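Local coordinates for protein lipopolysaccharide heptosyltransferase 2 (Escherichia coli, PDB 1PSW) that transfers the second heptose unit from ADP-L-glycero-beta-D-manno-heptose onto heptosyl-Kdo2-lipid A while the core oligosaccharide of lipopolysaccharide is being built, at residues T23-A26 / Q30-I33; V11-M16 / E133-L138. All coordinates share one frame; numbering follows the deposited sequence.

Contact 1: residues T23-A26 / Q30-I33; sequences TLQA and QAII
Ile33 reaches from strand 32-37 to the last turn of helix 11-27, and its terminal methyl CD1 is the part that does the touching. That methyl lies 3.9 Å from Gln25 CG and 4.1 Å from Leu24 CD1, and Leu24 CB is about as near, so it fits between two successive helix side chains. The reach comes from the torsions of Ile33: CG1 stands opposite the carbonyl carbon (chi1 -55°) and chi2 is extended at 161°, which carries CD1 well out from the backbone. Gln25 runs extended beyond CG, with that methylene 4.1 Å from Ala31 CB. The amide end arrives beside the carbonyl of Ala31, although its orientation is uncertain. Ala31 CB also faces the helix backbone, 4.0 Å from Leu24 O. Replacing Gln25 with an alanine would probably open a gap beside Ile33 CD1 and Ala31 CB, since the CG methylene that packs on both would be lost. Leu24 packs on Ala139 as well, and Ile33 on Val5 of the neighbouring strand. This is the tight return from helix to strand in a right-handed beta-alpha-beta crossover, strand 2-6, helix 11-27, strand 32-37, of the N-terminal Rossmann-like domain of a GT-B glycosyltransferase.

Contact 2: residues V11-M16 / E133-L138; sequences VGDMMM and ERYIAL
Tyr135 pushes its ring from helix 131-137 against the first turns of helix 11-27, meeting Asp13 and Met16. Walking along 133-138, Glu133 and Arg134 come first and turn to other partners: Glu133 OE1 is hydrogen-bonded to the backbone N of Leu130, and Arg134 NE to the carbonyl of Trp128. At Tyr135 the chain meets helix 11-27. A chi1 of -79° sets CG beside the backbone N and directs the ring toward that helix, where its CD2-CE2 side runs along the backbone. CE2 sits 3.5 Å from Asp13 O and CD2 3.6 Å from Met16 C, both meeting the ring obliquely, while Met16 CB packs 3.7 Å from CE2. The selenomethionine chain of Met16 then bends at chi2 and chi3, taking its selenium away from the tyrosine. Further out, Tyr135 OH lies 3.8 Å from Asp13 CB, and the carboxylate plane stands 76° from that of the ring. Next along, Ile136 packs on Ser19, farther down helix 11-27. Thus helix 131-137 lies beside helix 11-27, tied to the end of strand 104-108 by the Arg134 O to Trp108 NE1 hydrogen bond, while Met16 also touches Met131, Val132 and His274 of helix 271-278 in the second sheet domain.

Helix 11-27 is shared: contact 2 takes its first turns and contact 1 its last, their centres about 15 Å apart. Both are buried contacts, each with one partly exposed residue, but the centre of contact 2 lies nearer the centre of the chain, about 10 Å against about 21 Å for contact 1. Contact 1 joins neighbours in sequence, a helix and the strand that follows it, mainly through aliphatic groups; contact 2 brings together helices more than a hundred residues apart, through an aromatic ring packed obliquely on backbone and side-chain atoms. Along the chain, contact 1 is nested within the loop that contact 2 closes. They meet directly where Thr23 OG1 packs 3.8 Å from Ile136 CG1.

Contact 1: residues T23-A26 / Q30-I33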
loop_
_atom_site.group_PDB
_atom_site.type_symbol
_atom_site.label_atom_id
_atom_site.label_comp_id
_atom_site.label_asym_id
_atom_site.label_seq_id
_atom_site.Cartn_x
_atom_site.Cartn_y
_atom_site.Cartn_z
ATOM N N THR A 23 8.611 11.074 -8.732
ATOM C CA THR A 23 8.437 12.161 -9.682
ATOM C C THR A 23 9.243 13.395 -9.271
ATOM O O THR A 23 9.824 14.073 -10.121
ATOM C CB THR A 23 6.946 12.529 -9.837
ATOM O OG1 THR A 23 6.216 11.361 -10.229
ATOM C CG2 THR A 23 6.760 13.601 -10.904
ATOM N N LEU A 24 9.298 13.677 -7.973
ATOM C CA LEU A 24 10.045 14.833 -7.484
ATOM C C LEU A 24 11.527 14.735 -7.816
ATOM O O LEU A 24 12.155 15.724 -8.183
ATOM C CB LEU A 24 9.878 14.977 -5.970
ATOM C CG LEU A 24 8.537 15.531 -5.483
ATOM C CD1 LEU A 24 8.433 15.358 -3.980
ATOM C CD2 LEU A 24 8.406 16.989 -5.871
ATOM N N GLN A 25 12.083 13.539 -7.681
ATOM C CA GLN A 25 13.488 13.329 -7.966
ATOM C C GLN A 25 13.790 13.313 -9.457
ATOM O O GLN A 25 14.938 13.456 -9.868
ATOM C CB GLN A 25 13.955 12.048 -7.289
ATOM C CG GLN A 25 13.873 12.169 -5.767
ATOM C CD GLN A 25 14.764 11.192 -5.035
ATOM O OE1 GLN A 25 15.226 11.465 -3.923
ATOM N NE2 GLN A 25 15.013 10.044 -5.650
ATOM N N ALA A 26 12.752 13.153 -10.270
ATOM C CA ALA A 26 12.929 13.149 -11.711
ATOM C C ALA A 26 12.757 14.565 -12.269
ATOM O O ALA A 26 13.260 14.871 -13.346
ATOM C CB ALA A 26 11.918 12.208 -12.356
ATOM N N GLN A 30 18.865 17.082 -7.121
ATOM C CA GLN A 30 19.203 16.867 -5.722
ATOM C C GLN A 30 18.037 17.081 -4.755
ATOM O O GLN A 30 18.131 17.863 -3.797
ATOM C CB GLN A 30 20.372 17.769 -5.322
ATOM C CG GLN A 30 21.671 17.497 -6.070
ATOM C CD GLN A 30 21.644 17.967 -7.513
ATOM O OE1 GLN A 30 21.426 17.180 -8.435
ATOM N NE2 GLN A 30 21.876 19.258 -7.715
ATOM N N ALA A 31 16.932 16.388 -5.006
ATOM C CA ALA A 31 15.766 16.500 -4.142
ATOM C C ALA A 31 15.931 15.587 -2.928
ATOM O O ALA A 31 16.012 14.368 -3.061
ATOM C CB ALA A 31 14.504 16.127 -4.919
ATOM N N ILE A 32 16.004 16.197 -1.749
ATOM C CA ILE A 32 16.146 15.471 -0.489
ATOM C C ILE A 32 14.754 15.465 0.136
ATOM O O ILE A 32 14.221 16.519 0.501
ATOM C CB ILE A 32 17.141 16.188 0.463
ATOM C CG1 ILE A 32 18.499 16.354 -0.227
ATOM C CG2 ILE A 32 17.304 15.392 1.752
ATOM C CD1 ILE A 32 19.163 15.048 -0.601
ATOM N N ILE A 33 14.170 14.278 0.258
ATOM C CA ILE A 33 12.812 14.145 0.771
ATOM C C ILE A 33 12.658 13.495 2.140
ATOM O O ILE A 33 13.039 12.343 2.339
ATOM C CB ILE A 33 11.947 13.349 -0.235
ATOM C CG1 ILE A 33 12.011 14.011 -1.613
ATOM C CG2 ILE A 33 10.505 13.294 0.248
ATOM C CD1 ILE A 33 11.586 13.093 -2.758
#

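Contact 2: residues V11-M16 / E133-L138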
loop_
_atom_site.group_PDB
_atom_site.type_symbol
_atom_site.label_atom_id
_atom_site.label_comp_id
_atom_site.label_asym_id
_atom_site.label_seq_id
_atom_site.Cartn_x
_atom_site.Cartn_y
_atom_site.Cartn_z
ATOM N N VAL A 11 -1.592 2.333 4.672
ATOM C CA VAL A 11 -0.620 1.604 3.875
ATOM C C VAL A 11 -0.789 1.854 2.382
ATOM O O VAL A 11 0.167 2.231 1.707
ATOM C CB VAL A 11 -0.706 0.086 4.144
ATOM C CG1 VAL A 11 0.215 -0.665 3.196
ATOM C CG2 VAL A 11 -0.315 -0.208 5.586
ATOM N N GLY A 12 -2.001 1.658 1.871
ATOM C CA GLY A 12 -2.241 1.863 0.454
ATOM C C GLY A 12 -1.807 3.234 -0.024
ATOM O O GLY A 12 -1.021 3.349 -0.962
ATOM N N ASP A 13 -2.327 4.270 0.630
ATOM C CA ASP A 13 -2.023 5.649 0.293
ATOM C C ASP A 13 -0.526 5.937 0.379
ATOM O O ASP A 13 0.025 6.632 -0.471
ATOM C CB ASP A 13 -2.792 6.589 1.227
ATOM C CG ASP A 13 -4.293 6.529 1.015
ATOM O OD1 ASP A 13 -4.765 5.626 0.293
ATOM O OD2 ASP A 13 -5.007 7.385 1.579
HETATM N N MSE A 14 0.133 5.403 1.402
HETATM C CA MSE A 14 1.566 5.618 1.559
HETATM C C MSE A 14 2.316 5.002 0.380
HETATM O O MSE A 14 3.271 5.580 -0.136
HETATM C CB MSE A 14 2.066 4.992 2.865
HETATM C CG MSE A 14 3.567 5.179 3.114
HETATM SE SE MSE A 14 4.123 7.058 3.159
HETATM C CE MSE A 14 3.306 7.570 4.829
HETATM N N MSE A 15 1.883 3.826 -0.047
HETATM C CA MSE A 15 2.532 3.172 -1.165
HETATM C C MSE A 15 2.364 4.075 -2.397
HETATM O O MSE A 15 3.317 4.304 -3.142
HETATM C CB MSE A 15 1.898 1.791 -1.386
HETATM C CG MSE A 15 2.783 0.789 -2.166
HETATM SE SE MSE A 15 4.464 0.389 -1.274
HETATM C CE MSE A 15 5.700 1.270 -2.503
HETATM N N MSE A 16 1.156 4.601 -2.602
HETATM C CA MSE A 16 0.900 5.477 -3.742
HETATM C C MSE A 16 1.736 6.751 -3.690
HETATM O O MSE A 16 2.123 7.275 -4.724
HETATM C CB MSE A 16 -0.578 5.887 -3.807
HETATM C CG MSE A 16 -1.539 4.748 -3.921
HETATM SE SE MSE A 16 -1.002 3.567 -5.308
HETATM C CE MSE A 16 -1.410 4.688 -6.779
ATOM N N GLU A 133 -2.423 9.612 -9.872
ATOM C CA GLU A 133 -2.307 10.799 -10.704
ATOM C C GLU A 133 -2.410 12.045 -9.822
ATOM O O GLU A 133 -1.695 13.019 -10.038
ATOM C CB GLU A 133 -3.402 10.808 -11.777
ATOM C CG GLU A 133 -3.342 9.592 -12.696
ATOM C CD GLU A 133 -4.547 9.485 -13.613
ATOM O OE1 GLU A 133 -5.659 9.864 -13.181
ATOM O OE2 GLU A 133 -4.390 9.001 -14.755
ATOM N N ARG A 134 -3.282 12.007 -8.819
ATOM C CA ARG A 134 -3.441 13.154 -7.936
ATOM C C ARG A 134 -2.181 13.458 -7.137
ATOM O O ARG A 134 -1.861 14.625 -6.903
ATOM C CB ARG A 134 -4.629 12.948 -6.991
ATOM C CG ARG A 134 -5.949 12.835 -7.740
ATOM C CD ARG A 134 -7.148 12.690 -6.816
ATOM N NE ARG A 134 -8.336 12.345 -7.590
ATOM C CZ ARG A 134 -9.542 12.129 -7.074
ATOM N NH1 ARG A 134 -9.738 12.228 -5.764
ATOM N NH2 ARG A 134 -10.551 11.793 -7.872
ATOM N N TYR A 135 -1.463 12.424 -6.712
ATOM C CA TYR A 135 -0.228 12.640 -5.959
ATOM C C TYR A 135 0.853 13.181 -6.878
ATOM O O TYR A 135 1.529 14.154 -6.558
ATOM C CB TYR A 135 0.271 11.340 -5.316
ATOM C CG TYR A 135 -0.457 10.955 -4.051
ATOM C CD1 TYR A 135 -1.091 11.918 -3.261
ATOM C CD2 TYR A 135 -0.479 9.632 -3.616
ATOM C CE1 TYR A 135 -1.726 11.570 -2.074
ATOM C CE2 TYR A 135 -1.110 9.277 -2.430
ATOM C CZ TYR A 135 -1.733 10.255 -1.663
ATOM O OH TYR A 135 -2.359 9.911 -0.484
ATOM N N ILE A 136 1.006 12.536 -8.028
ATOM C CA ILE A 136 2.007 12.931 -9.006
ATOM C C ILE A 136 1.829 14.381 -9.458
ATOM O O ILE A 136 2.801 15.112 -9.590
ATOM C CB ILE A 136 1.969 11.993 -10.239
ATOM C CG1 ILE A 136 2.516 10.612 -9.856
ATOM C CG2 ILE A 136 2.750 12.604 -11.390
ATOM C CD1 ILE A 136 2.384 9.551 -10.953
ATOM N N ALA A 137 0.587 14.792 -9.693
ATOM C CA ALA A 137 0.294 16.152 -10.141
ATOM C C ALA A 137 0.859 17.244 -9.228
ATOM O O ALA A 137 1.171 18.348 -9.691
ATOM C CB ALA A 137 -1.208 16.340 -10.285
ATOM N N LEU A 138 0.995 16.949 -7.938
ATOM C CA LEU A 138 1.503 17.943 -6.994
ATOM C C LEU A 138 2.956 18.346 -7.222
ATOM O O LEU A 138 3.388 19.404 -6.768
ATOM C CB LEU A 138 1.338 17.449 -5.557
ATOM C CG LEU A 138 -0.095 17.173 -5.094
ATOM C CD1 LEU A 138 -0.064 16.723 -3.641
ATOM C CD2 LEU A 138 -0.962 18.423 -5.249
#